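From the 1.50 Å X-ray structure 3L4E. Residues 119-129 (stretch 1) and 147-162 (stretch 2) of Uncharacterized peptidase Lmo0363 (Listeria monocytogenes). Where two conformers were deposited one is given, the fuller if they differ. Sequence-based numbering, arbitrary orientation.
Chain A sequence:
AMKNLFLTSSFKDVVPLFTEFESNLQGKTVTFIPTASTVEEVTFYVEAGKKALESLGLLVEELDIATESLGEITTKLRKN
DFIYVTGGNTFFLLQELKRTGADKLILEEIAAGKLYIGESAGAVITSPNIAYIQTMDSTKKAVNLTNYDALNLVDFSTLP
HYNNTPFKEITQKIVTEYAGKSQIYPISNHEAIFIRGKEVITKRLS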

ATOM      1  N   GLU A 119      -1.045   2.388   0.326  1.00 11.56           N
ATOM      2  CA  GLU A 119      -2.179   3.165  -0.164  1.00 11.52           C
ATOM      3  C   GLU A 119      -2.992   2.390  -1.184  1.00 11.86           C
ATOM      4  O   GLU A 119      -2.464   1.991  -2.226  1.00 12.40           O
ATOM      5  CB  GLU A 119      -1.695   4.448  -0.825  1.00 12.43           C
ATOM      6  CG  GLU A 119      -2.816   5.244  -1.476  1.00 12.99           C
ATOM      7  CD  GLU A 119      -2.293   6.460  -2.197  1.00 16.56           C
ATOM      8  OE1 GLU A 119      -2.497   7.569  -1.682  1.00 15.67           O
ATOM      9  OE2 GLU A 119      -1.656   6.313  -3.261  1.00 16.23           O
ATOM     10  N   SER A 120      -4.277   2.200  -0.888  0.58 13.76           N
ATOM     11  CA  SER A 120      -5.185   1.464  -1.768  0.58 14.68           C
ATOM     12  C   SER A 120      -4.583   0.121  -2.186  0.58 13.69           C
ATOM     13  O   SER A 120      -4.460  -0.771  -1.354  0.58 17.91           O
ATOM     14  CB  SER A 120      -5.591   2.324  -2.964  0.58 19.92           C
ATOM     15  OG  SER A 120      -6.398   3.403  -2.528  0.58 22.03           O
ATOM     16  N   ALA A 121      -4.206  -0.034  -3.454  1.00 13.54           N
ATOM     17  CA  ALA A 121      -3.527  -1.267  -3.894  1.00 13.38           C
ATOM     18  C   ALA A 121      -2.429  -1.700  -2.905  1.00 13.90           C
ATOM     19  O   ALA A 121      -2.256  -2.896  -2.625  1.00 14.21           O
ATOM     20  CB  ALA A 121      -2.929  -1.090  -5.289  1.00 15.15           C
ATOM     21  N   GLY A 122      -1.688  -0.731  -2.375  1.00 11.87           N
ATOM     22  CA  GLY A 122      -0.608  -1.034  -1.447  1.00 11.28           C
ATOM     23  C   GLY A 122      -1.112  -1.531  -0.102  1.00 12.22           C
ATOM     24  O   GLY A 122      -0.396  -2.234   0.618  1.00 13.22           O
ATOM     25  N   ALA A 123      -2.345  -1.165   0.244  1.00 12.49           N
ATOM     26  CA  ALA A 123      -3.013  -1.751   1.411  1.00 13.45           C
ATOM     27  C   ALA A 123      -3.611  -3.119   1.087  1.00 14.85           C
ATOM     28  O   ALA A 123      -3.551  -4.044   1.902  1.00 15.34           O
ATOM     29  CB  ALA A 123      -4.112  -0.823   1.932  1.00 13.65           C
ATOM     30  N   VAL A 124      -4.205  -3.246  -0.094  1.00 13.25           N
ATOM     31  CA  VAL A 124      -4.852  -4.496  -0.458  1.00 15.00           C
ATOM     32  C   VAL A 124      -3.854  -5.662  -0.431  1.00 15.90           C
ATOM     33  O   VAL A 124      -4.203  -6.769   0.003  1.00 16.80           O
ATOM     34  CB  VAL A 124      -5.573  -4.387  -1.827  1.00 15.81           C
ATOM     35  CG1 VAL A 124      -6.099  -5.746  -2.291  1.00 18.19           C
ATOM     36  CG2 VAL A 124      -6.710  -3.381  -1.746  1.00 17.15           C
ATOM     37  N   ILE A 125      -2.615  -5.432  -0.878  1.00 13.84           N
ATOM     38  CA  ILE A 125      -1.642  -6.539  -0.907  1.00 14.17           C
ATOM     39  C   ILE A 125      -1.176  -7.025   0.474  1.00 16.67           C
ATOM     40  O   ILE A 125      -0.472  -8.037   0.565  1.00 15.73           O
ATOM     41  CB  ILE A 125      -0.397  -6.256  -1.809  1.00 12.31           C
ATOM     42  CG1 ILE A 125       0.409  -5.072  -1.278  1.00 12.00           C
ATOM     43  CG2 ILE A 125      -0.804  -6.041  -3.256  1.00 15.22           C
ATOM     44  CD1 ILE A 125       1.784  -4.968  -1.930  1.00 13.85           C
ATOM     45  N   THR A 126      -1.563  -6.331   1.545  1.00 14.71           N
ATOM     46  CA  THR A 126      -1.261  -6.829   2.892  1.00 15.72           C
ATOM     47  C   THR A 126      -2.181  -7.986   3.296  1.00 21.38           C
ATOM     48  O   THR A 126      -1.891  -8.704   4.246  1.00 22.65           O
ATOM     49  CB  THR A 126      -1.349  -5.736   3.982  1.00 16.46           C
ATOM     50  OG1 THR A 126      -2.706  -5.296   4.123  1.00 18.72           O
ATOM     51  CG2 THR A 126      -0.454  -4.551   3.656  1.00 15.78           C
ATOM     52  N   SER A 127      -3.281  -8.161   2.566  1.00 19.01           N
ATOM     53  CA  SER A 127      -4.247  -9.227   2.846  1.00 21.69           C
ATOM     54  C   SER A 127      -3.721 -10.603   2.455  1.00 21.67           C
ATOM     55  O   SER A 127      -2.684 -10.721   1.803  1.00 20.49           O
ATOM     56  CB  SER A 127      -5.541  -8.963   2.082  1.00 23.10           C
ATOM     57  OG  SER A 127      -5.359  -9.199   0.693  1.00 23.58           O
ATOM     58  N   PRO A 128      -4.442 -11.658   2.850  1.00 24.95           N
ATOM     59  CA  PRO A 128      -4.024 -13.006   2.438  1.00 27.05           C
ATOM     60  C   PRO A 128      -4.108 -13.229   0.929  1.00 25.50           C
ATOM     61  O   PRO A 128      -3.298 -13.971   0.385  1.00 25.99           O
ATOM     62  CB  PRO A 128      -5.030 -13.915   3.155  1.00 27.06           C
ATOM     63  CG  PRO A 128      -5.516 -13.096   4.325  1.00 29.06           C
ATOM     64  CD  PRO A 128      -5.555 -11.689   3.818  1.00 30.52           C
ATOM     65  N   ASN A 129      -5.074 -12.606   0.263  1.00 23.77           N
ATOM     66  CA  ASN A 129      -5.357 -12.907  -1.142  1.00 25.57           C
ATOM     67  C   ASN A 129      -6.168 -11.772  -1.759  1.00 27.21           C
ATOM     68  O   ASN A 129      -7.145 -11.311  -1.164  1.00 30.37           O
ATOM     69  CB  ASN A 129      -6.106 -14.248  -1.246  1.00 32.06           C
ATOM     70  CG  ASN A 129      -6.544 -14.574  -2.662  1.00 30.55           C
ATOM     71  OD1 ASN A 129      -7.493 -13.985  -3.179  1.00 32.95           O
ATOM     72  ND2 ASN A 129      -5.863 -15.527  -3.294  1.00 32.96           N
ATOM     73  N   ASN A 147      -1.489 -16.597  -9.273  1.00 29.39           N
ATOM     74  CA  ASN A 147      -1.985 -16.874  -7.936  1.00 29.54           C
ATOM     75  C   ASN A 147      -2.168 -15.536  -7.230  1.00 25.15           C
ATOM     76  O   ASN A 147      -1.272 -14.694  -7.238  1.00 24.48           O
ATOM     77  CB  ASN A 147      -0.963 -17.733  -7.199  1.00 36.28           C
ATOM     78  CG  ASN A 147      -1.397 -18.113  -5.799  1.00 42.03           C
ATOM     79  OD1 ASN A 147      -2.285 -17.512  -5.213  1.00 41.93           O
ATOM     80  ND2 ASN A 147      -0.748 -19.134  -5.252  1.00 51.58           N
ATOM     81  N   TYR A 148      -3.341 -15.314  -6.644  1.00 23.68           N
ATOM     82  CA  TYR A 148      -3.625 -14.016  -6.055  1.00 24.11           C
ATOM     83  C   TYR A 148      -3.265 -13.924  -4.568  1.00 23.34           C
ATOM     84  O   TYR A 148      -3.549 -12.918  -3.920  1.00 21.25           O
ATOM     85  CB  TYR A 148      -5.082 -13.622  -6.335  1.00 29.38           C
ATOM     86  CG  TYR A 148      -5.362 -13.475  -7.822  1.00 33.24           C
ATOM     87  CD1 TYR A 148      -4.364 -13.044  -8.691  1.00 34.07           C
ATOM     88  CD2 TYR A 148      -6.612 -13.771  -8.356  1.00 39.57           C
ATOM     89  CE1 TYR A 148      -4.599 -12.905 -10.047  1.00 35.63           C
ATOM     90  CE2 TYR A 148      -6.856 -13.631  -9.715  1.00 41.58           C
ATOM     91  CZ  TYR A 148      -5.844 -13.199 -10.557  1.00 42.85           C
ATOM     92  OH  TYR A 148      -6.066 -13.057 -11.914  1.00 44.47           O
ATOM     93  N   ASP A 149      -2.623 -14.961  -4.033  1.00 24.81           N
ATOM     94  CA  ASP A 149      -2.118 -14.902  -2.659  1.00 22.77           C
ATOM     95  C   ASP A 149      -1.129 -13.754  -2.516  1.00 22.94           C
ATOM     96  O   ASP A 149      -0.249 -13.590  -3.357  1.00 21.44           O
ATOM     97  CB  ASP A 149      -1.429 -16.201  -2.273  1.00 25.08           C
ATOM     98  CG  ASP A 149      -2.403 -17.309  -1.978  1.00 26.91           C
ATOM     99  OD1 ASP A 149      -3.630 -17.055  -1.993  1.00 30.26           O
ATOM    100  OD2 ASP A 149      -1.933 -18.439  -1.736  1.00 27.58           O
ATOM    101  N   ALA A 150      -1.263 -12.981  -1.441  1.00 19.64           N
ATOM    102  CA  ALA A 150      -0.477 -11.760  -1.280  1.00 16.99           C
ATOM    103  C   ALA A 150       0.455 -11.808  -0.058  1.00 18.10           C
ATOM    104  O   ALA A 150       0.916 -12.889   0.327  1.00 22.23           O
ATOM    105  CB  ALA A 150      -1.395 -10.551  -1.232  1.00 16.72           C
ATOM    106  N   LEU A 151       0.745 -10.648   0.538  1.00 18.42           N
ATOM    107  CA  LEU A 151       1.735 -10.588   1.621  1.00 19.24           C
ATOM    108  C   LEU A 151       1.264 -11.298   2.885  1.00 23.23           C
ATOM    109  O   LEU A 151       2.075 -11.772   3.677  1.00 23.50           O
ATOM    110  CB  LEU A 151       2.128  -9.142   1.952  1.00 18.32           C
ATOM    111  CG  LEU A 151       2.714  -8.308   0.815  1.00 18.13           C
ATOM    112  CD1 LEU A 151       2.985  -6.883   1.300  1.00 18.25           C
ATOM    113  CD2 LEU A 151       3.978  -8.937   0.264  1.00 22.62           C
ATOM    114  N   ASN A 152      -0.048 -11.346   3.083  1.00 23.05           N
ATOM    115  CA  ASN A 152      -0.603 -12.086   4.208  1.00 27.84           C
ATOM    116  C   ASN A 152      -0.036 -11.570   5.531  1.00 26.78           C
ATOM    117  O   ASN A 152       0.262 -12.343   6.442  1.00 31.68           O
ATOM    118  CB  ASN A 152      -0.302 -13.580   4.038  1.00 28.85           C
ATOM    119  CG  ASN A 152      -1.128 -14.450   4.958  1.00 34.82           C
ATOM    120  OD1 ASN A 152      -2.219 -14.070   5.381  1.00 36.07           O
ATOM    121  ND2 ASN A 152      -0.614 -15.632   5.267  1.00 38.49           N
ATOM    122  N   LEU A 153       0.129 -10.252   5.619  1.00 25.62           N
ATOM    123  CA  LEU A 153       0.619  -9.614   6.835  1.00 26.36           C
ATOM    124  C   LEU A 153      -0.460  -9.537   7.897  1.00 32.07           C
ATOM    125  O   LEU A 153      -0.168  -9.565   9.086  1.00 33.70           O
ATOM    126  CB  LEU A 153       1.113  -8.197   6.534  1.00 23.73           C
ATOM    127  CG  LEU A 153       2.497  -8.086   5.909  1.00 24.48           C
ATOM    128  CD1 LEU A 153       2.620  -6.807   5.109  1.00 22.28           C
ATOM    129  CD2 LEU A 153       3.561  -8.161   6.993  1.00 23.84           C
ATOM    130  N   VAL A 154      -1.706  -9.410   7.456  1.00 27.03           N
ATOM    131  CA  VAL A 154      -2.834  -9.349   8.368  1.00 31.62           C
ATOM    132  C   VAL A 154      -3.882 -10.349   7.912  1.00 34.22           C
ATOM    133  O   VAL A 154      -3.934 -10.725   6.741  1.00 35.17           O
ATOM    134  CB  VAL A 154      -3.449  -7.937   8.450  1.00 27.98           C
ATOM    135  CG1 VAL A 154      -2.477  -6.964   9.124  1.00 29.54           C
ATOM    136  CG2 VAL A 154      -3.848  -7.442   7.070  1.00 30.04           C
ATOM    137  N   ASP A 155      -4.715 -10.787   8.841  1.00 35.59           N
ATOM    138  CA  ASP A 155      -5.722 -11.779   8.508  1.00 37.06           C
ATOM    139  C   ASP A 155      -6.879 -11.133   7.760  1.00 33.77           C
ATOM    140  O   ASP A 155      -7.667 -11.813   7.109  1.00 43.81           O
ATOM    141  CB  ASP A 155      -6.215 -12.487   9.770  1.00 41.11           C
ATOM    142  CG  ASP A 155      -5.137 -13.333  10.428  1.00 51.60           C
ATOM    143  OD1 ASP A 155      -4.097 -13.594   9.781  1.00 52.29           O
ATOM    144  OD2 ASP A 155      -5.330 -13.745  11.593  1.00 52.42           O
ATOM    145  N   PHE A 156      -6.971  -9.809   7.837  1.00 32.23           N
ATOM    146  CA  PHE A 156      -8.089  -9.106   7.214  1.00 26.17           C
ATOM    147  C   PHE A 156      -7.803  -8.575   5.806  1.00 30.29           C
ATOM    148  O   PHE A 156      -6.641  -8.422   5.403  1.00 27.90           O
ATOM    149  CB  PHE A 156      -8.633  -7.998   8.131  1.00 29.61           C
ATOM    150  CG  PHE A 156      -7.632  -6.915   8.461  1.00 29.57           C
ATOM    151  CD1 PHE A 156      -7.441  -5.840   7.605  1.00 32.29           C
ATOM    152  CD2 PHE A 156      -6.904  -6.962   9.640  1.00 31.22           C
ATOM    153  CE1 PHE A 156      -6.541  -4.833   7.918  1.00 28.19           C
ATOM    154  CE2 PHE A 156      -5.994  -5.957   9.958  1.00 33.16           C
ATOM    155  CZ  PHE A 156      -5.811  -4.895   9.089  1.00 32.16           C
ATOM    156  N   SER A 157      -8.880  -8.303   5.069  1.00 29.64           N
ATOM    157  CA  SER A 157      -8.801  -7.855   3.681  1.00 34.70           C
ATOM    158  C   SER A 157      -9.264  -6.408   3.534  1.00 29.20           C
ATOM    159  O   SER A 157     -10.464  -6.125   3.465  1.00 31.10           O
ATOM    160  CB  SER A 157      -9.642  -8.764   2.780  1.00 37.68           C
ATOM    161  OG  SER A 157      -9.201 -10.106   2.864  1.00 36.03           O
ATOM    162  N   THR A 158      -8.303  -5.494   3.473  1.00 24.88           N
ATOM    163  CA  THR A 158      -8.609  -4.071   3.444  1.00 23.91           C
ATOM    164  C   THR A 158      -9.339  -3.698   2.164  1.00 23.03           C
ATOM    165  O   THR A 158      -8.917  -4.065   1.067  1.00 26.23           O
ATOM    166  CB  THR A 158      -7.336  -3.229   3.591  1.00 22.24           C
ATOM    167  OG1 THR A 158      -6.652  -3.615   4.790  1.00 24.43           O
ATOM    168  CG2 THR A 158      -7.667  -1.744   3.642  1.00 22.38           C
ATOM    169  N   LEU A 159     -10.441  -2.973   2.315  1.00 25.22           N
ATOM    170  CA  LEU A 159     -11.251  -2.547   1.179  1.00 25.92           C
ATOM    171  C   LEU A 159     -11.264  -1.024   1.117  1.00 26.95           C
ATOM    172  O   LEU A 159     -11.985  -0.375   1.867  1.00 29.44           O
ATOM    173  CB  LEU A 159     -12.669  -3.095   1.305  1.00 32.50           C
ATOM    174  CG  LEU A 159     -13.616  -2.775   0.153  1.00 31.69           C
ATOM    175  CD1 LEU A 159     -13.064  -3.305  -1.164  1.00 33.84           C
ATOM    176  CD2 LEU A 159     -14.981  -3.372   0.442  1.00 35.44           C
ATOM    177  N   PRO A 160     -10.451  -0.444   0.223  1.00 27.56           N
ATOM    178  CA  PRO A 160     -10.296   1.015   0.230  1.00 27.04           C
ATOM    179  C   PRO A 160     -11.404   1.732  -0.530  1.00 30.80           C
ATOM    180  O   PRO A 160     -12.145   1.117  -1.312  1.00 32.22           O
ATOM    181  CB  PRO A 160      -8.951   1.221  -0.470  1.00 26.58           C
ATOM    182  CG  PRO A 160      -8.869   0.074  -1.428  1.00 29.77           C
ATOM    183  CD  PRO A 160      -9.570  -1.097  -0.763  1.00 28.56           C
ATOM    184  N   HIS A 161     -11.502   3.036  -0.285  1.00 31.60           N
ATOM    185  CA  HIS A 161     -12.550   3.881  -0.848  1.00 34.07           C
ATOM    186  C   HIS A 161     -13.951   3.399  -0.451  1.00 34.15           C
ATOM    187  O   HIS A 161     -14.894   3.581  -1.214  1.00 39.16           O
ATOM    188  CB  HIS A 161     -12.446   3.966  -2.380  1.00 35.44           C
ATOM    189  CG  HIS A 161     -11.055   4.186  -2.900  1.00 37.78           C
ATOM    190  ND1 HIS A 161     -10.311   5.307  -2.597  1.00 33.02           N
ATOM    191  CD2 HIS A 161     -10.285   3.440  -3.728  1.00 36.87           C
ATOM    192  CE1 HIS A 161      -9.140   5.236  -3.205  1.00 32.78           C
ATOM    193  NE2 HIS A 161      -9.097   4.112  -3.899  1.00 35.08           N
ATOM    194  N   TYR A 162     -14.091   2.794   0.730  1.00 33.88           N
ATOM    195  CA  TYR A 162     -15.372   2.177   1.115  1.00 28.40           C
ATOM    196  C   TYR A 162     -16.526   3.169   1.157  1.00 33.91           C
ATOM    197  O   TYR A 162     -16.454   4.199   1.832  1.00 36.47           O
ATOM    198  CB  TYR A 162     -15.283   1.434   2.456  1.00 30.94           C
ATOM    199  CG  TYR A 162     -16.602   0.785   2.849  1.00 35.70           C
ATOM    200  CD1 TYR A 162     -17.029  -0.390   2.239  1.00 40.59           C
ATOM    201  CD2 TYR A 162     -17.424   1.353   3.817  1.00 34.72           C
ATOM    202  CE1 TYR A 162     -18.233  -0.981   2.587  1.00 40.61           C
ATOM    203  CE2 TYR A 162     -18.630   0.765   4.174  1.00 35.42           C
ATOM    204  CZ  TYR A 162     -19.029  -0.402   3.558  1.00 38.60           C
ATOM    205  OH  TYR A 162     -20.231  -0.991   3.902  1.00 40.21           O
TER
HETATM  206  O   HOH W   1      -5.455  -6.137   4.366  1.00 20.44           O
HETATM  207  O   HOH W   2      -8.023 -11.735   1.162  1.00 32.37           O

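The rule of this contact is that backbone carbonyls of one stretch meet backbone amides of the other, while the Thr126 and Ser127 side chains bond back to their own backbone. Four consecutive carbonyls, from Ile125 to Pro128, all accept. Ile125 O takes Leu151 N at 2.9 Å, Ser127 O takes Asn152 N at 3.0 Å, and Pro128 O takes Ala150 N at 2.9 Å, while Thr126 O serves two donors, Leu153 N at 2.9 Å and Val154 N at 3.3 Å.

The side chains of Thr126 and Ser127, both p rotamers, fold back onto their own helix and turn. Thr126 OG1 donates to Ala123 O at 2.7 Å and Ser127 OG to Val124 O at 2.8 Å, so the hydroxyls tie the type I turn, Val124 to Ser127, to itself and to the helix before it; three of the four accepting carbonyls lie in that turn. Thr126 OG1 also accepts from water 1, which donates to Phe156 O and accepts from Thr158 N, linking the turn to the start of the strand at 157-159. The p rotamer sends OG to Val124 O, while Ser127 CB lies 3.5 Å from Phe156 O.

Ala150 points toward the first stretch, and its small methyl fits a tight place: CB lies 3.2 Å from Ile125 O and 3.3 Å from Ser127 O. Beside it, Ile125 (p, t) and Leu151 (m, t) reach out until their CD1 atoms meet at 3.9 Å. Val124, at t, sets CG2 3.8 Å from Pro160 CD, a buried apolar contact.

At the more open end, Pro128 has no amide hydrogen to satisfy and packs CD 3.5 Å from Val154 O. Asn129, at t, extends ND2 to Asp149 OD1 at 3.0 Å, nearly linear, reinforcing the single backbone bridge between these residues. Asp149 is m, its carboxylate brought nearer although CB points away; its own N is held by Asn147 OD1 at 2.8 Å.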